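Local coordinates for protein Lysine/ornithine decarboxylase (Selenomonas ruminantium, PDB 5GJO) that decarboxylates L-lysine and L-ornithine with similar efficiency to give cadaverine and putrescine, using pyridoxal 5'-phosphate as cofactor in a homodimer, at residues S89-A94 with Y109-F114; P257-C262 with G351-V356; P322-I327 with R360-Y365. The protein carries 2 engineered substitutions. All blocks are in the same frame, centred on the assembly; numbering follows the deposited sequence.

Interaction 1. Residues S89-A94 with Y109-F114; sequences SQMIYA and YNVRRF
Tyr93 and Arg113 share the one direct backbone hydrogen bond of this pairing, Tyr93 N to Arg113 O at 2.9 Å, and a step earlier along the strands a water takes the place of a second. The two strands, 91-93 and 113-116, are neighbours in the parallel barrel of the pyridoxal-binding domain, a TIM-type fold; helix 100-109 links them as a beta-alpha-beta crossover, and their meeting closes the ring of eight strands. The inserted water donates to Met91 O and accepts from Arg112 N, so both polar groups are satisfied although the backbones stand apart. Within the single bridge, which pairs Tyr93 with Phe114, Tyr93 O receives a CA-H...O contact from Phe114 CA at 3.5 Å.

Side chains divide between two faces. Met91, Tyr93, Val111 and Phe114 meet the helices 75-83 and 100-109, where large apolar groups fill the layer between strand and helix: Met91 SD rests 3.7 Å from Val111 CG2, the two side chains nearly perpendicular, and Tyr93 CB lies 3.8 Å from Phe114 CD1. On the other face are Ile92 and Arg113. Arg113 is extended, with CG anti to the backbone N (chi1 -179°), which carries its methylene chain obliquely across Ile92 and its guanidinium on to a salt bridge with Asp214 and a cation-pi contact with Trp254. An arginine suits this place because its shaft is apolar and its tip is charged. An alanine here would probably leave Asp214 without this cationic mate and open a gap beside Ile92. The isoleucine's longer branch does the touching, CG1 lying 3.7 Å from Arg113 CG and CD1 reaching on to 4.0 Å from Arg113 NE.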
loop_
_atom_site.group_PDB
_atom_site.type_symbol
_atom_site.label_atom_id
_atom_site.label_comp_id
_atom_site.label_asym_id
_atom_site.label_seq_id
_atom_site.Cartn_x
_atom_site.Cartn_y
_atom_site.Cartn_z
ATOM N N SER A 89 27.498 8.632 10.760
ATOM C CA SER A 89 28.442 7.587 11.009
ATOM C C SER A 89 27.860 6.239 11.464
ATOM O O SER A 89 28.529 5.237 11.367
ATOM C CB SER A 89 29.490 8.026 12.078
ATOM O OG SER A 89 28.859 8.080 13.365
ATOM N N GLN A 90 26.622 6.241 11.964
ATOM C CA GLN A 90 25.964 5.015 12.449
ATOM C C GLN A 90 25.074 4.437 11.322
ATOM O O GLN A 90 24.377 3.450 11.595
ATOM C CB GLN A 90 25.060 5.301 13.613
ATOM C CG GLN A 90 25.771 5.905 14.809
ATOM C CD GLN A 90 26.866 5.073 15.322
ATOM O OE1 GLN A 90 26.619 4.057 15.927
ATOM N NE2 GLN A 90 28.129 5.452 14.996
ATOM N N MET A 91 25.123 4.976 10.116
ATOM C CA MET A 91 24.238 4.513 9.066
ATOM C C MET A 91 24.967 3.847 7.908
ATOM O O MET A 91 26.084 4.184 7.608
ATOM C CB MET A 91 23.402 5.662 8.532
ATOM C CG MET A 91 22.661 6.487 9.587
ATOM S SD MET A 91 21.773 7.863 8.851
ATOM C CE MET A 91 21.507 8.950 10.238
ATOM N N ILE A 92 24.310 2.883 7.294
ATOM C CA ILE A 92 24.686 2.384 5.969
ATOM C C ILE A 92 23.553 2.650 5.020
ATOM O O ILE A 92 22.401 2.341 5.299
ATOM C CB ILE A 92 25.108 0.910 5.966
ATOM C CG1 ILE A 92 25.642 0.546 4.561
ATOM C CG2 ILE A 92 24.055 -0.020 6.421
ATOM C CD1 ILE A 92 26.252 -0.832 4.465
ATOM N N TYR A 93 23.845 3.311 3.914
ATOM C CA TYR A 93 22.831 3.529 2.893
ATOM C C TYR A 93 22.932 2.318 1.964
ATOM O O TYR A 93 23.687 2.311 1.010
ATOM C CB TYR A 93 23.075 4.867 2.186
ATOM C CG TYR A 93 22.060 5.339 1.165
ATOM C CD1 TYR A 93 20.830 4.734 1.019
ATOM C CD2 TYR A 93 22.341 6.408 0.354
ATOM C CE1 TYR A 93 19.922 5.181 0.084
ATOM C CE2 TYR A 93 21.454 6.853 -0.592
ATOM C CZ TYR A 93 20.239 6.242 -0.722
ATOM O OH TYR A 93 19.374 6.712 -1.647
ATOM N N ALA A 94 22.176 1.283 2.307
ATOM C CA ALA A 94 22.256 -0.014 1.630
ATOM C C ALA A 94 21.192 -0.255 0.559
ATOM O O ALA A 94 20.905 -1.429 0.217
ATOM C CB ALA A 94 22.175 -1.106 2.645
ATOM N N TYR A 109 24.381 14.408 5.929
ATOM C CA TYR A 109 24.509 13.816 7.231
ATOM C C TYR A 109 25.753 13.078 7.475
ATOM O O TYR A 109 25.931 12.432 8.526
ATOM C CB TYR A 109 23.293 12.961 7.542
ATOM C CG TYR A 109 21.979 13.657 7.459
ATOM C CD1 TYR A 109 21.755 14.881 8.105
ATOM C CD2 TYR A 109 20.892 13.066 6.790
ATOM C CE1 TYR A 109 20.501 15.507 7.996
ATOM C CE2 TYR A 109 19.653 13.676 6.701
ATOM C CZ TYR A 109 19.461 14.896 7.322
ATOM O OH TYR A 109 18.222 15.466 7.223
ATOM N N ASN A 110 26.692 13.152 6.510
ATOM C CA ASN A 110 27.984 12.487 6.662
ATOM C C ASN A 110 27.781 10.946 6.705
ATOM O O ASN A 110 28.479 10.235 7.443
ATOM C CB ASN A 110 28.768 12.935 7.891
ATOM C CG ASN A 110 29.132 14.443 7.856
ATOM O OD1 ASN A 110 29.489 14.963 6.818
ATOM N ND2 ASN A 110 29.105 15.096 9.002
ATOM N N VAL A 111 26.820 10.460 5.929
ATOM C CA VAL A 111 26.658 9.034 5.758
ATOM C C VAL A 111 27.661 8.680 4.685
ATOM O O VAL A 111 27.590 9.191 3.594
ATOM C CB VAL A 111 25.268 8.672 5.237
ATOM C CG1 VAL A 111 25.212 7.200 4.903
ATOM C CG2 VAL A 111 24.189 9.030 6.239
ATOM N N ARG A 112 28.612 7.832 5.022
ATOM C CA ARG A 112 29.644 7.459 4.074
ATOM C C ARG A 112 29.919 5.960 3.985
ATOM O O ARG A 112 31.054 5.550 3.852
ATOM C CB ARG A 112 30.923 8.266 4.315
ATOM C CG ARG A 112 31.438 8.267 5.740
ATOM C CD ARG A 112 32.793 8.952 5.841
ATOM N NE ARG A 112 33.742 8.389 4.886
ATOM C CZ ARG A 112 34.382 7.234 5.037
ATOM N NH1 ARG A 112 35.203 6.798 4.087
ATOM N NH2 ARG A 112 34.192 6.502 6.120
ATOM N N ARG A 113 28.869 5.150 4.080
ATOM C CA ARG A 113 29.025 3.671 3.969
ATOM C C ARG A 113 27.851 3.341 3.059
ATOM O O ARG A 113 26.682 3.698 3.408
ATOM C CB ARG A 113 28.913 3.048 5.329
ATOM C CG ARG A 113 29.087 1.571 5.345
ATOM C CD ARG A 113 29.029 1.109 6.779
ATOM N NE ARG A 113 29.323 -0.279 6.961
ATOM C CZ ARG A 113 30.490 -0.789 7.380
ATOM N NH1 ARG A 113 31.532 -0.015 7.603
ATOM N NH2 ARG A 113 30.624 -2.091 7.553
ATOM N N PHE A 114 28.150 2.737 1.922
ATOM C CA PHE A 114 27.203 2.489 0.849
ATOM C C PHE A 114 27.346 1.043 0.405
ATOM O O PHE A 114 28.387 0.481 0.545
ATOM C CB PHE A 114 27.542 3.338 -0.382
ATOM C CG PHE A 114 27.369 4.825 -0.215
ATOM C CD1 PHE A 114 26.482 5.349 0.671
ATOM C CD2 PHE A 114 28.085 5.692 -1.015
ATOM C CE1 PHE A 114 26.322 6.699 0.802
ATOM C CE2 PHE A 114 27.932 7.043 -0.900
ATOM C CZ PHE A 114 27.046 7.547 0.022
HETATM O O HOH W 1 28.129 6.192 7.421
#

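Interaction 2. Residues P257-C262 with G351-V356; sequences PGRYMC and GSYTSV. With PLP (pyridoxal-5'-phosphate), chain H.
Ser352 and Tyr353 press from a long loop against Gly258 and Arg259, at the start of a short, weakly bonded helix in the pyridoxal-binding barrel, where the backbone N-H groups of both residues meet the cofactor phosphate. The tight side is built from direct contacts. Ser352 OG donates to Arg259 O at 2.7 Å; chi1 of -59° puts this hydroxyl beside its own backbone N, facing the first turn of the helix. Next to it, Arg259 CG packs on Ser352 CB at 3.7 Å. One edge of the tyrosine ring comes over a face of the Arg259 guanidinium, CD2 lying 3.6 Å above it with the planes 53° apart, while the guanidinium itself is tied to Asp300 by a salt bridge and to Ser183, which also bonds to the cofactor. Glycine is needed at 258, where a CB would collide with both Tyr353 OH and the cofactor.

The looser side, still buried, is bridged by one water, which donates to Gly258 O and to Ser352 OG and accepts from Cys262 N. Further along, Gly351 CA makes a nearly straight CA-H...O contact with Cys262 O at 3.3 Å, an approach that leaves no room for a side chain on Gly351.

Two donors converge on one phosphate oxygen of the cofactor: O3P is 2.6 Å from Arg259 N and 2.8 Å from Tyr353 OH, and it lies in the plane of the tyrosine ring, at its edge.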
loop_
_atom_site.group_PDB
_atom_site.type_symbol
_atom_site.label_atom_id
_atom_site.label_comp_id
_atom_site.label_asym_id
_atom_site.label_seq_id
_atom_site.Cartn_x
_atom_site.Cartn_y
_atom_site.Cartn_z
ATOM N N PRO A 257 19.541 -7.120 10.117
ATOM C CA PRO A 257 18.205 -7.647 10.384
ATOM C C PRO A 257 17.139 -6.549 10.323
ATOM O O PRO A 257 17.307 -5.451 10.921
ATOM C CB PRO A 257 18.314 -8.177 11.828
ATOM C CG PRO A 257 19.330 -7.193 12.428
ATOM C CD PRO A 257 20.370 -7.218 11.314
ATOM N N GLY A 258 16.027 -6.819 9.614
ATOM C CA GLY A 258 14.833 -5.996 9.643
ATOM C C GLY A 258 13.700 -6.760 10.375
ATOM O O GLY A 258 13.405 -6.476 11.533
ATOM N N ARG A 259 13.092 -7.723 9.672
ATOM C CA ARG A 259 11.881 -8.434 10.147
ATOM C C ARG A 259 11.975 -8.916 11.575
ATOM O O ARG A 259 11.032 -8.801 12.369
ATOM C CB ARG A 259 11.595 -9.639 9.227
ATOM C CG ARG A 259 10.197 -10.203 9.408
ATOM C CD ARG A 259 10.100 -11.487 8.599
ATOM N NE ARG A 259 10.204 -11.268 7.166
ATOM C CZ ARG A 259 9.251 -10.830 6.371
ATOM N NH1 ARG A 259 8.031 -10.567 6.812
ATOM N NH2 ARG A 259 9.511 -10.721 5.063
ATOM N N TYR A 260 13.112 -9.487 11.886
ATOM C CA TYR A 260 13.306 -10.172 13.150
ATOM C C TYR A 260 13.197 -9.217 14.356
ATOM O O TYR A 260 12.720 -9.597 15.385
ATOM C CB TYR A 260 14.647 -10.948 13.151
ATOM C CG TYR A 260 15.163 -11.266 14.532
ATOM C CD1 TYR A 260 14.755 -12.385 15.215
ATOM C CD2 TYR A 260 15.992 -10.384 15.181
ATOM C CE1 TYR A 260 15.203 -12.636 16.502
ATOM C CE2 TYR A 260 16.439 -10.627 16.466
ATOM C CZ TYR A 260 16.047 -11.757 17.121
ATOM O OH TYR A 260 16.484 -11.977 18.394
ATOM N N MET A 261 13.721 -8.009 14.221
ATOM C CA MET A 261 13.927 -7.164 15.390
ATOM C C MET A 261 12.589 -6.816 16.059
ATOM O O MET A 261 12.525 -6.869 17.283
ATOM C CB MET A 261 14.713 -5.898 15.029
ATOM C CG MET A 261 15.366 -5.200 16.209
ATOM S SD MET A 261 16.573 -6.270 17.015
ATOM C CE MET A 261 17.887 -6.375 15.801
ATOM N N CYS A 262 11.547 -6.499 15.278
ATOM C CA CYS A 262 10.268 -6.084 15.878
ATOM C C CYS A 262 9.118 -7.009 15.563
ATOM O O CYS A 262 8.022 -6.759 16.030
ATOM C CB CYS A 262 9.913 -4.667 15.463
ATOM S SG CYS A 262 11.255 -3.490 15.568
ATOM N N GLY A 351 4.722 -6.922 13.773
ATOM C CA GLY A 351 5.654 -5.875 13.869
ATOM C C GLY A 351 6.409 -5.493 12.612
ATOM O O GLY A 351 7.040 -4.392 12.600
ATOM N N SER A 352 6.420 -6.340 11.598
ATOM C CA SER A 352 7.321 -6.107 10.460
ATOM C C SER A 352 6.674 -6.162 9.091
ATOM O O SER A 352 5.914 -7.070 8.808
ATOM C CB SER A 352 8.475 -7.090 10.446
ATOM O OG SER A 352 9.189 -6.967 11.646
ATOM N N TYR A 353 6.954 -5.141 8.266
ATOM C CA TYR A 353 6.359 -5.092 6.915
ATOM C C TYR A 353 4.807 -5.110 6.928
ATOM O O TYR A 353 4.161 -5.790 6.150
ATOM C CB TYR A 353 6.948 -6.123 5.975
ATOM C CG TYR A 353 8.482 -6.043 5.922
ATOM C CD1 TYR A 353 9.131 -4.967 5.323
ATOM C CD2 TYR A 353 9.256 -7.020 6.495
ATOM C CE1 TYR A 353 10.494 -4.930 5.300
ATOM C CE2 TYR A 353 10.648 -7.003 6.492
ATOM C CZ TYR A 353 11.281 -5.909 5.896
ATOM O OH TYR A 353 12.668 -5.811 5.848
ATOM N N THR A 354 4.277 -4.377 7.886
ATOM C CA THR A 354 2.827 -4.268 8.084
ATOM C C THR A 354 2.488 -2.784 8.012
ATOM O O THR A 354 2.011 -2.306 6.935
ATOM C CB THR A 354 2.432 -4.877 9.438
ATOM O OG1 THR A 354 3.257 -4.289 10.443
ATOM C CG2 THR A 354 2.596 -6.424 9.378
ATOM N N SER A 355 2.707 -2.049 9.085
ATOM C CA SER A 355 2.366 -0.644 9.133
ATOM C C SER A 355 3.145 0.165 8.080
ATOM O O SER A 355 2.629 1.219 7.561
ATOM C CB SER A 355 2.566 -0.004 10.517
ATOM O OG SER A 355 3.920 -0.213 10.846
ATOM N N VAL A 356 4.335 -0.306 7.698
ATOM C CA VAL A 356 5.117 0.416 6.700
ATOM C C VAL A 356 4.534 0.389 5.343
ATOM O O VAL A 356 4.919 1.222 4.531
ATOM C CB VAL A 356 6.596 -0.060 6.640
ATOM C CG1 VAL A 356 7.222 0.206 7.918
ATOM C CG2 VAL A 356 6.723 -1.552 6.344
HETATM N N1 PLP H . 18.967 -4.993 4.629
HETATM C C2 PLP H . 18.679 -4.861 3.312
HETATM C C2A PLP H . 19.681 -4.227 2.384
HETATM C C3 PLP H . 17.378 -5.340 2.781
HETATM O O3 PLP H . 17.066 -5.218 1.461
HETATM C C4 PLP H . 16.433 -5.955 3.740
HETATM C C4A PLP H . 15.113 -6.461 3.306
HETATM O O4A PLP H . 14.592 -6.021 2.295
HETATM C C5 PLP H . 16.869 -6.039 5.155
HETATM C C6 PLP H . 18.122 -5.549 5.515
HETATM C C5A PLP H . 15.962 -6.654 6.196
HETATM O O4P PLP H . 15.539 -7.942 5.757
HETATM P P PLP H . 14.753 -8.929 6.757
HETATM O O1P PLP H . 15.747 -9.192 7.864
HETATM O O2P PLP H . 14.436 -10.135 5.906
HETATM O O3P PLP H . 13.544 -8.130 7.182
HETATM O O HOH W 2 11.167 -5.335 12.709
#

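Interaction 3. Residues P322-I327 with R360-Y365; sequences PSCDGI and RFNGFY. With PLP (pyridoxal-5'-phosphate), chain O.
Asn362 reaches across to Ser323 and Cys324, and every atom of its side chain has a neighbour. CB sits 3.6 Å from CE2 of the Phe364 ring. With CG anti to the carbonyl carbon (chi1 -79°), the chain then runs toward the other loop, where CG lies 4.0 Å from Ser323 CB. At the tip OD1 accepts from Cys324 N at 3.0 Å, the N-H lying in the carbonyl plane and pointing nearly straight at the oxygen; the same oxygen is close to Ser323 CA. The other tip atom, ND2, comes within 3.3 Å of Phe361 CE2. Asparagine suits the place twice over: its amide supplies the acceptor, and its backbone tolerates the positive phi needed here just before Gly363, which also has positive phi.

Two phenylalanines frame this amide. Phe364 CZ packs against Pro322 CB at 3.8 Å, and Pro322 CG stands over the rim of one ring face while Asn362 O stands over the rim of the opposite one. Pro322 O accepts from Asn95 ND2 of the second subunit. Phe361 turns an edge to Ser323 CB and stacks on Tyr291, whose hydroxyl bonds to Asp325 OD2. The other carboxylate oxygen, Asp325 OD1, accepts from Ile327 N at 2.9 Å, an Asx turn that shapes the loop beyond the cysteine.

The Asn362 bond and the packing are likely to hold the backbone in place at Cys324, whose CB lies 3.2 Å from O3 of the pyridoxal phosphate held by the second subunit. Cys324 is probably the proton donor, as in related enzymes, and a cysteine lent across the dimer interface to the partner's cofactor is characteristic of the shared active site of ornithine decarboxylase-type enzymes.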
loop_
_atom_site.group_PDB
_atom_site.type_symbol
_atom_site.label_atom_id
_atom_site.label_comp_id
_atom_site.label_asym_id
_atom_site.label_seq_id
_atom_site.Cartn_x
_atom_site.Cartn_y
_atom_site.Cartn_z
ATOM N N PRO A 322 -12.343 -2.892 6.222
ATOM C CA PRO A 322 -13.371 -1.864 6.227
ATOM C C PRO A 322 -13.537 -1.102 4.916
ATOM O O PRO A 322 -14.394 -0.218 4.832
ATOM C CB PRO A 322 -12.855 -0.885 7.302
ATOM C CG PRO A 322 -11.345 -0.986 7.164
ATOM C CD PRO A 322 -11.128 -2.491 6.950
ATOM N N SER A 323 -12.709 -1.362 3.946
ATOM C CA SER A 323 -12.791 -0.638 2.670
ATOM C C SER A 323 -13.947 -1.109 1.804
ATOM O O SER A 323 -14.635 -2.115 2.089
ATOM C CB SER A 323 -11.526 -0.694 1.895
ATOM O OG SER A 323 -11.355 -1.947 1.300
ATOM N N CYS A 324 -14.213 -0.311 0.782
ATOM C CA CYS A 324 -15.245 -0.594 -0.208
ATOM C C CYS A 324 -14.775 -1.479 -1.347
ATOM O O CYS A 324 -15.452 -1.520 -2.375
ATOM C CB CYS A 324 -15.712 0.749 -0.808
ATOM S SG CYS A 324 -16.637 1.670 0.497
ATOM N N ASP A 325 -13.624 -2.123 -1.215
ATOM C CA ASP A 325 -13.004 -2.912 -2.284
ATOM C C ASP A 325 -13.199 -4.403 -1.989
ATOM O O ASP A 325 -12.994 -4.895 -0.863
ATOM C CB ASP A 325 -11.545 -2.555 -2.348
ATOM C CG ASP A 325 -10.821 -3.101 -3.563
ATOM O OD1 ASP A 325 -11.118 -4.238 -4.047
ATOM O OD2 ASP A 325 -9.903 -2.405 -4.018
ATOM N N GLY A 326 -13.520 -5.147 -3.031
ATOM C CA GLY A 326 -13.708 -6.579 -2.958
ATOM C C GLY A 326 -12.472 -7.375 -2.564
ATOM O O GLY A 326 -12.562 -8.473 -2.074
ATOM N N ILE A 327 -11.312 -6.830 -2.864
ATOM C CA ILE A 327 -10.074 -7.466 -2.514
ATOM C C ILE A 327 -9.812 -7.483 -0.997
ATOM O O ILE A 327 -8.941 -8.156 -0.550
ATOM C CB ILE A 327 -8.892 -6.849 -3.269
ATOM C CG1 ILE A 327 -7.790 -7.872 -3.451
ATOM C CG2 ILE A 327 -8.380 -5.600 -2.588
ATOM C CD1 ILE A 327 -6.738 -7.412 -4.417
ATOM N N ARG A 360 -3.690 5.322 3.135
ATOM C CA ARG A 360 -4.897 6.044 3.459
ATOM C C ARG A 360 -5.999 5.821 2.416
ATOM O O ARG A 360 -6.841 6.678 2.217
ATOM C CB ARG A 360 -4.629 7.530 3.724
ATOM C CG ARG A 360 -3.779 7.757 4.969
ATOM C CD ARG A 360 -4.067 9.042 5.712
ATOM N NE ARG A 360 -5.490 9.276 5.897
ATOM C CZ ARG A 360 -6.032 10.466 6.088
ATOM N NH1 ARG A 360 -5.267 11.546 6.128
ATOM N NH2 ARG A 360 -7.337 10.580 6.218
ATOM N N PHE A 361 -5.943 4.671 1.739
ATOM C CA PHE A 361 -7.007 4.288 0.819
ATOM C C PHE A 361 -8.361 4.468 1.428
ATOM O O PHE A 361 -8.546 4.225 2.622
ATOM C CB PHE A 361 -6.815 2.823 0.396
ATOM C CG PHE A 361 -7.576 2.412 -0.820
ATOM C CD1 PHE A 361 -7.114 2.737 -2.046
ATOM C CD2 PHE A 361 -8.703 1.622 -0.717
ATOM C CE1 PHE A 361 -7.808 2.273 -3.218
ATOM C CE2 PHE A 361 -9.398 1.184 -1.829
ATOM C CZ PHE A 361 -8.975 1.532 -3.081
ATOM N N ASN A 362 -9.326 5.004 0.652
ATOM C CA ASN A 362 -10.666 5.302 1.169
ATOM C C ASN A 362 -10.717 6.352 2.311
ATOM O O ASN A 362 -11.784 6.532 2.921
ATOM C CB ASN A 362 -11.387 4.063 1.716
ATOM C CG ASN A 362 -12.023 3.122 0.667
ATOM O OD1 ASN A 362 -12.838 2.286 1.061
ATOM N ND2 ASN A 362 -11.675 3.209 -0.602
ATOM N N GLY A 363 -9.612 7.070 2.508
ATOM C CA GLY A 363 -9.454 8.069 3.502
ATOM C C GLY A 363 -9.294 7.576 4.918
ATOM O O GLY A 363 -9.279 8.379 5.862
ATOM N N PHE A 364 -9.236 6.281 5.156
ATOM C CA PHE A 364 -8.945 5.848 6.502
ATOM C C PHE A 364 -7.643 6.377 7.068
ATOM O O PHE A 364 -6.687 6.643 6.311
ATOM C CB PHE A 364 -8.957 4.296 6.549
ATOM C CG PHE A 364 -10.329 3.726 6.326
ATOM C CD1 PHE A 364 -11.342 3.899 7.270
ATOM C CD2 PHE A 364 -10.623 3.068 5.159
ATOM C CE1 PHE A 364 -12.644 3.387 7.040
ATOM C CE2 PHE A 364 -11.918 2.579 4.954
ATOM C CZ PHE A 364 -12.878 2.671 5.878
ATOM N N TYR A 365 -7.591 6.561 8.400
ATOM C CA TYR A 365 -6.330 6.957 9.016
ATOM C C TYR A 365 -5.346 5.812 9.095
ATOM O O TYR A 365 -5.780 4.615 9.173
ATOM C CB TYR A 365 -6.562 7.425 10.437
ATOM C CG TYR A 365 -7.587 8.511 10.450
ATOM C CD1 TYR A 365 -7.390 9.707 9.715
ATOM C CD2 TYR A 365 -8.795 8.323 11.116
ATOM C CE1 TYR A 365 -8.369 10.727 9.717
ATOM C CE2 TYR A 365 -9.785 9.317 11.111
ATOM C CZ TYR A 365 -9.558 10.520 10.430
ATOM O OH TYR A 365 -10.568 11.473 10.498
HETATM N N1 PLP O . -19.100 3.716 -5.070
HETATM C C2 PLP O . -18.788 2.745 -4.191
HETATM C C2A PLP O . -19.592 2.470 -2.952
HETATM C C3 PLP O . -17.606 1.910 -4.424
HETATM O O3 PLP O . -17.285 0.950 -3.577
HETATM C C4 PLP O . -16.778 2.139 -5.615
HETATM C C4A PLP O . -15.584 1.276 -5.843
HETATM O O4A PLP O . -15.110 0.623 -4.919
HETATM C C5 PLP O . -17.256 3.225 -6.513
HETATM C C6 PLP O . -18.386 3.936 -6.195
HETATM C C5A PLP O . -16.523 3.585 -7.770
HETATM O O4P PLP O . -16.193 2.486 -8.586
HETATM P P PLP O . -15.541 2.837 -9.943
HETATM O O1P PLP O . -14.293 3.458 -9.562
HETATM O O2P PLP O . -16.461 3.762 -10.632
HETATM O O3P PLP O . -15.322 1.549 -10.592
#

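In the fold
Interaction 1 lies wholly within the parallel barrel and closes before the others open. Interaction 2 joins the short helix 259-263, just after barrel strand 252-255, to the long loop between strands 344-347 and 369-371 of the mixed sheet; interaction 3 ties a later part of that loop to the loop between strands 315-320 and 329-336. Interactions 2 and 3 therefore alternate along the chain. Their centres are about 23 Å apart, against about 21 Å between interactions 1 and 2 and about 37 Å between 1 and 3. One loop thus serves two cofactors: residues 351-356 meet the subunit's own, whereas 360-365 pack on the loop that reaches the partner's.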